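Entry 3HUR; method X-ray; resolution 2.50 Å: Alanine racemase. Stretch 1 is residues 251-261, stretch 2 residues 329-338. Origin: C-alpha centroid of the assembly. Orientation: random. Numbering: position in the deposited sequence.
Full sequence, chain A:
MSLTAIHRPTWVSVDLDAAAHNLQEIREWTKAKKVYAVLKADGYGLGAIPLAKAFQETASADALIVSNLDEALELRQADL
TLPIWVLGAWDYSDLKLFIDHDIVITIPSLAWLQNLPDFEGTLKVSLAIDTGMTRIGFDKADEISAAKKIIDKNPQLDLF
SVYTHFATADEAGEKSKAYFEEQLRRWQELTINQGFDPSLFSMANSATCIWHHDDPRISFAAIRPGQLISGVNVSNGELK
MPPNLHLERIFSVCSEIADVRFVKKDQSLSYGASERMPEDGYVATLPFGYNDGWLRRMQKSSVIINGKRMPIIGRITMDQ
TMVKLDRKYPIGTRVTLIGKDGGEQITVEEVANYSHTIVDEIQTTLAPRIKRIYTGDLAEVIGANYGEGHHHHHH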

# COMPACT_ATOMS: atom_id res chain seq x y z
N PHE A 251 -8.24 23.50 -8.06
CA PHE A 251 -6.94 23.03 -7.54
C PHE A 251 -6.19 22.33 -8.66
O PHE A 251 -6.80 21.85 -9.59
CB PHE A 251 -7.13 22.08 -6.36
CG PHE A 251 -7.97 20.90 -6.71
CD1 PHE A 251 -7.41 19.76 -7.17
CD2 PHE A 251 -9.35 20.99 -6.65
CE1 PHE A 251 -8.19 18.66 -7.54
CE2 PHE A 251 -10.15 19.92 -7.02
CZ PHE A 251 -9.58 18.75 -7.47
N SER A 252 -4.86 22.28 -8.53
CA SER A 252 -3.95 21.55 -9.38
C SER A 252 -2.83 21.02 -8.51
O SER A 252 -2.52 21.61 -7.45
CB SER A 252 -3.29 22.49 -10.34
OG SER A 252 -4.19 22.97 -11.32
N VAL A 253 -2.23 19.92 -8.94
CA VAL A 253 -0.99 19.47 -8.36
C VAL A 253 0.07 19.93 -9.37
O VAL A 253 -0.07 19.71 -10.58
CB VAL A 253 -0.94 17.98 -8.07
CG1 VAL A 253 0.44 17.59 -7.49
CG2 VAL A 253 -2.04 17.56 -7.12
N CYS A 254 1.10 20.60 -8.86
CA CYS A 254 2.12 21.15 -9.68
C CYS A 254 3.48 20.71 -9.21
O CYS A 254 3.67 20.32 -8.06
CB CYS A 254 2.11 22.67 -9.55
SG CYS A 254 0.66 23.45 -10.09
N SER A 255 4.44 20.88 -10.11
CA SER A 255 5.83 20.72 -9.81
C SER A 255 6.61 21.71 -10.68
O SER A 255 6.03 22.67 -11.20
CB SER A 255 6.24 19.28 -10.06
OG SER A 255 7.61 19.07 -9.74
N GLU A 256 7.91 21.48 -10.84
CA GLU A 256 8.76 22.36 -11.63
C GLU A 256 9.92 21.59 -12.22
O GLU A 256 10.25 20.54 -11.74
CB GLU A 256 9.29 23.52 -10.76
CG GLU A 256 10.27 23.09 -9.68
CD GLU A 256 10.63 24.21 -8.72
OE1 GLU A 256 11.19 25.21 -9.17
OE2 GLU A 256 10.37 24.08 -7.51
N ILE A 257 10.54 22.13 -13.27
CA ILE A 257 11.66 21.49 -13.92
C ILE A 257 12.88 21.65 -13.01
O ILE A 257 13.24 22.78 -12.71
CB ILE A 257 11.97 22.18 -15.28
CG1 ILE A 257 10.84 21.99 -16.27
CG2 ILE A 257 13.28 21.65 -15.89
CD1 ILE A 257 11.12 22.56 -17.66
N ALA A 258 13.49 20.53 -12.61
CA ALA A 258 14.71 20.48 -11.79
C ALA A 258 16.00 20.31 -12.61
O ALA A 258 17.08 20.62 -12.14
CB ALA A 258 14.61 19.35 -10.72
N ASP A 259 15.87 19.80 -13.84
CA ASP A 259 17.01 19.56 -14.69
C ASP A 259 16.57 19.52 -16.16
O ASP A 259 15.55 18.91 -16.50
CB ASP A 259 17.67 18.23 -14.28
CG ASP A 259 19.08 18.03 -14.88
OD1 ASP A 259 19.78 19.04 -15.10
OD2 ASP A 259 19.47 16.84 -15.11
N VAL A 260 17.34 20.18 -17.03
CA VAL A 260 17.18 20.09 -18.49
C VAL A 260 18.48 19.60 -19.16
O VAL A 260 19.56 20.13 -18.90
CB VAL A 260 16.83 21.43 -19.13
CG1 VAL A 260 16.34 21.22 -20.55
CG2 VAL A 260 15.77 22.15 -18.31
N ARG A 261 18.34 18.57 -20.00
CA ARG A 261 19.43 17.95 -20.73
C ARG A 261 19.11 17.93 -22.23
O ARG A 261 18.02 17.53 -22.63
CB ARG A 261 19.60 16.50 -20.26
CG ARG A 261 20.21 16.29 -18.84
CD ARG A 261 20.24 14.79 -18.50
NE ARG A 261 18.88 14.27 -18.44
CZ ARG A 261 18.50 12.99 -18.59
NH1 ARG A 261 19.37 12.01 -18.85
NH2 ARG A 261 17.20 12.69 -18.51
N TYR A 329 13.40 24.98 -21.89
CA TYR A 329 12.89 25.85 -20.81
C TYR A 329 13.89 25.95 -19.68
O TYR A 329 14.66 25.04 -19.46
CB TYR A 329 11.55 25.36 -20.26
CG TYR A 329 10.43 25.47 -21.24
CD1 TYR A 329 10.34 24.59 -22.31
CD2 TYR A 329 9.48 26.46 -21.12
CE1 TYR A 329 9.32 24.68 -23.24
CE2 TYR A 329 8.44 26.56 -22.06
CZ TYR A 329 8.38 25.66 -23.11
OH TYR A 329 7.39 25.74 -24.05
N PRO A 330 13.86 27.06 -18.95
CA PRO A 330 14.75 27.21 -17.83
C PRO A 330 14.29 26.43 -16.59
O PRO A 330 13.09 26.24 -16.37
CB PRO A 330 14.67 28.70 -17.54
CG PRO A 330 13.31 29.04 -17.89
CD PRO A 330 13.01 28.25 -19.11
N ILE A 331 15.25 26.06 -15.75
CA ILE A 331 14.90 25.32 -14.57
C ILE A 331 13.99 26.22 -13.76
O ILE A 331 14.07 27.43 -13.86
CB ILE A 331 16.14 24.81 -13.77
CG1 ILE A 331 16.90 25.95 -13.13
CG2 ILE A 331 17.08 23.94 -14.66
CD1 ILE A 331 16.69 26.00 -11.65
N GLY A 332 13.08 25.64 -13.01
CA GLY A 332 12.16 26.45 -12.20
C GLY A 332 10.84 26.72 -12.88
O GLY A 332 9.96 27.26 -12.27
N THR A 333 10.72 26.32 -14.15
CA THR A 333 9.50 26.45 -14.91
C THR A 333 8.42 25.53 -14.37
O THR A 333 8.65 24.35 -14.22
CB THR A 333 9.77 26.07 -16.38
OG1 THR A 333 10.67 27.04 -16.94
CG2 THR A 333 8.49 26.04 -17.18
N ARG A 334 7.23 26.08 -14.15
CA ARG A 334 6.13 25.37 -13.53
C ARG A 334 5.62 24.26 -14.38
O ARG A 334 5.57 24.40 -15.58
CB ARG A 334 4.96 26.31 -13.28
CG ARG A 334 3.81 25.64 -12.50
CD ARG A 334 2.82 26.67 -12.01
NE ARG A 334 1.78 26.84 -13.00
CZ ARG A 334 0.74 27.66 -12.89
NH1 ARG A 334 0.60 28.46 -11.83
NH2 ARG A 334 -0.15 27.69 -13.87
N VAL A 335 5.23 23.16 -13.74
CA VAL A 335 4.60 22.03 -14.42
C VAL A 335 3.30 21.69 -13.71
O VAL A 335 3.20 21.77 -12.49
CB VAL A 335 5.50 20.83 -14.38
CG1 VAL A 335 4.82 19.66 -14.98
CG2 VAL A 335 6.83 21.14 -15.11
N THR A 336 2.27 21.35 -14.49
CA THR A 336 0.97 21.00 -13.92
C THR A 336 0.62 19.57 -14.32
O THR A 336 0.74 19.18 -15.47
CB THR A 336 -0.15 21.96 -14.37
OG1 THR A 336 0.19 23.29 -13.99
CG2 THR A 336 -1.46 21.60 -13.70
N LEU A 337 0.20 18.80 -13.34
CA LEU A 337 -0.16 17.43 -13.56
C LEU A 337 -1.59 17.36 -14.05
O LEU A 337 -2.37 18.25 -13.77
CB LEU A 337 0.06 16.63 -12.27
CG LEU A 337 1.51 16.16 -12.32
CD1 LEU A 337 2.33 16.77 -11.24
CD2 LEU A 337 1.58 14.63 -12.35
N ILE A 338 -1.89 16.30 -14.81
CA ILE A 338 -3.21 16.05 -15.35
C ILE A 338 -3.78 14.81 -14.73
O ILE A 338 -3.14 13.76 -14.72
CB ILE A 338 -3.19 15.81 -16.88
CG1 ILE A 338 -2.47 16.95 -17.62
CG2 ILE A 338 -4.65 15.58 -17.39
CD1 ILE A 338 -2.23 16.63 -19.12

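The pairing of two antiparallel strands usually ends where the strands end, but in this alanine racemase the backbone ladder runs on into a turn. Beyond the last paired residues of the sheet, I257 continues the hydrogen bonding from a loop: its N donates to T333 O at 3.1 Å, and its O accepts from G332 N at 2.9 Å. The two partners are adjacent residues of a type II beta turn spanning P330 to T333, so a single residue of one stretch is held by both its amide and its carbonyl against the end of that turn.

The turn has its own internal supports. P330 O receives T333 N at 3.2 Å and also the hydroxyl T333 OG1 at 2.6 Å, so one carbonyl gathers two donors from the same residue. G332 sits at phi 95° and psi -6°, where a CB would be jammed against the preceding carbonyl oxygen; the backbone angles alone call for glycine. The bare backbone is approached by a glutamate of the other stretch, with E256 OE1 3.4 Å from G332 CA.

Within the sheet proper, the alternation expected of antiparallel strands is plain. S255 and V335 form the hydrogen-bonded pair, with S255 N donating to V335 O at 2.8 Å and V335 N to S255 O at 2.7 Å. The pairs flanking it, C254 with T336 and E256 with R334, lack such bonds, and their CA atoms come to 4.4 Å in each case. Around E256 and R334, carbonyls meet CA-H groups instead: E256 CA lies 3.3 Å from T333 O, and R334 CA lies 3.6 Å from S255 O. One step further, L337 N reaches V253 O at 2.9 Å in a nearly linear bond of 174°.

Side chains follow the same alternation. C254, E256, R334 and T336 share one face, where C254 SG comes within 3.9 Å of T336 OG1, while S255 and V335 point to the other. S255 OG is satisfied by a hydrogen bond elsewhere in the structure. Apolar contacts accompany the ladder: V253 CG1 meets L337 CD1 at 4.3 Å, and I257 CG1 meets V335 CG2 at 4.3 Å. I257 also extends CD1 to within 3.8 Å of Y329 CB, and with 94 Å² covered it is the most extensively covered residue of the contact. Past it, V260 CG2 packs 4.3 Å from I331 CG2 and lies 3.3 Å from Y329 O. The general lesson is that a loop residue can serve a ladder as fully as a strand residue.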